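Local coordinates for gamma-glutamyltransferase 1 Threonine peptidase. MEROPS family T03 (PDB 7D9W) that transfers gamma-glutamyl groups from glutathione and related compounds to amino acids and peptides or to water, at the interface of chains B and A. Coordinates in Å, arbitrary orientation; residue numbers count along the deposited sequence, not the author numbering. Chains: chain A, Gamma-glutamyltransferase 1 Threonine peptidase. MEROPS family T03; chain B, Gamma-glutamyltransferase 1 Threonine peptidase. MEROPS family T03.

The interface of chains B and A. Residues chain B 118, 124-126; chain A 26, 38-41.
A:Asn38 turns its side-chain amide to the backbone of B:Gly126 and grips that residue at both ends. Its OD1 accepts from the glycine N at 2.8 Å, in the carbonyl plane and on a lone pair. Its ND2 gives a bond to the glycine O at 2.9 Å. This second bond is nearly straight, 176° at the hydrogen. Asparagine suits the place because one flat group offers an acceptor and a donor side by side, the pair that an extended backbone residue presents. With chi1 at 69°, CG lies between the backbone N and the carbonyl carbon, which folds the amide back over its own chain and lets OD1 also accept from A:Glu40 N at 2.9 Å. The three bonds together fix the rotation of the amide. Cut back to an alanine, this position would probably leave the N and O of B:Gly126 without their mates and A:Glu40 N without its acceptor, so that the start of the 3-10 helix could shift.

Beside this clamp, B:Ala124 O accepts from A:Met41 N at 3.2 Å, with the donor tilted 23° from the carbonyl plane; clamp and backbone bond form the tight part. The bent methionine chain lays CB and CG alongside the same oxygen. Small residues suit this turn of chain B, where the two backbones come close: the B:Ala124 methyl meets A:Asp39 CB at 3.6 Å. The margins at B:Ser118 and A:Ser26 are loose and hide very little surface, and the A:Asp39 carboxylate turns away from B:Ala124 and B:Ser118.

This is the large-subunit (chain B) to small-subunit (chain A) interface of a precursor that cleaves itself, exposing A:Thr1 as nucleophile about 12 Å from the contact's centre. A:Glu40 binds L-glutamate, so the clamp may steady the substrate pocket by holding the residues around it. The contact joins the end of 3-10 helix 122-124 and the following loop to the loop leading into 3-10 helix 40-43 and to its first turn.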
loop_
_atom_site.group_PDB
_atom_site.type_symbol
_atom_site.label_atom_id
_atom_site.label_comp_id
_atom_site.label_asym_id
_atom_site.label_seq_id
_atom_site.Cartn_x
_atom_site.Cartn_y
_atom_site.Cartn_z
ATOM N N SER B 118 11.454 -7.867 -14.033
ATOM C CA SER B 118 10.557 -7.994 -12.891
ATOM C C SER B 118 9.535 -6.866 -12.822
ATOM O O SER B 118 8.718 -6.838 -11.894
ATOM C CB SER B 118 11.370 -8.035 -11.595
ATOM O OG SER B 118 12.104 -6.836 -11.424
ATOM N N ALA B 124 6.665 -10.583 -14.755
ATOM C CA ALA B 124 6.723 -9.733 -13.573
ATOM C C ALA B 124 5.531 -9.925 -12.644
ATOM O O ALA B 124 5.523 -9.354 -11.547
ATOM C CB ALA B 124 6.810 -8.261 -13.993
ATOM N N ALA B 125 4.544 -10.724 -13.042
ATOM C CA ALA B 125 3.281 -10.809 -12.328
ATOM C C ALA B 125 3.302 -11.912 -11.279
ATOM O O ALA B 125 3.737 -13.036 -11.556
ATOM C CB ALA B 125 2.133 -11.063 -13.310
ATOM N N GLY B 126 2.815 -11.585 -10.073
ATOM C CA GLY B 126 2.406 -12.597 -9.122
ATOM C C GLY B 126 0.941 -13.008 -9.322
ATOM O O GLY B 126 0.168 -12.359 -10.024
ATOM N N SER A 26 2.442 -4.412 -14.663
ATOM C CA SER A 26 3.303 -4.961 -15.702
ATOM C C SER A 26 2.982 -4.416 -17.082
ATOM O O SER A 26 3.729 -4.693 -18.027
ATOM C CB SER A 26 3.165 -6.482 -15.721
ATOM O OG SER A 26 1.884 -6.842 -16.216
ATOM N N ASN A 38 -0.441 -7.190 -12.303
ATOM C CA ASN A 38 0.574 -6.576 -11.461
ATOM C C ASN A 38 1.996 -6.887 -11.927
ATOM O O ASN A 38 2.245 -7.849 -12.658
ATOM C CB ASN A 38 0.399 -7.094 -10.037
ATOM C CG ASN A 38 0.759 -8.575 -9.916
ATOM O OD1 ASN A 38 1.924 -8.928 -9.721
ATOM N ND2 ASN A 38 -0.237 -9.447 -10.088
ATOM N N ASP A 39 2.944 -6.057 -11.474
ATOM C CA ASP A 39 4.363 -6.400 -11.544
ATOM C C ASP A 39 4.897 -6.493 -10.115
ATOM O O ASP A 39 5.928 -5.901 -9.782
ATOM C CB ASP A 39 5.170 -5.425 -12.428
ATOM C CG ASP A 39 5.114 -3.958 -11.994
ATOM O OD1 ASP A 39 4.402 -3.584 -11.048
ATOM O OD2 ASP A 39 5.816 -3.154 -12.649
ATOM N N GLU A 40 4.216 -7.282 -9.276
ATOM C CA GLU A 40 4.512 -7.311 -7.849
ATOM C C GLU A 40 5.793 -8.086 -7.541
ATOM O O GLU A 40 6.353 -7.921 -6.453
ATOM C CB GLU A 40 3.343 -7.943 -7.078
ATOM C CG GLU A 40 3.240 -7.408 -5.662
ATOM C CD GLU A 40 2.514 -6.060 -5.675
ATOM O OE1 GLU A 40 1.572 -5.903 -6.480
ATOM O OE2 GLU A 40 2.950 -5.104 -5.001
ATOM N N MET A 41 6.258 -8.912 -8.485
ATOM C CA MET A 41 7.450 -9.724 -8.261
ATOM C C MET A 41 8.685 -8.875 -7.964
ATOM O O MET A 41 9.639 -9.356 -7.340
ATOM C CB MET A 41 7.730 -10.611 -9.480
ATOM C CG MET A 41 6.714 -11.715 -9.758
ATOM S SD MET A 41 6.501 -12.943 -8.440
ATOM C CE MET A 41 8.039 -13.836 -8.487
#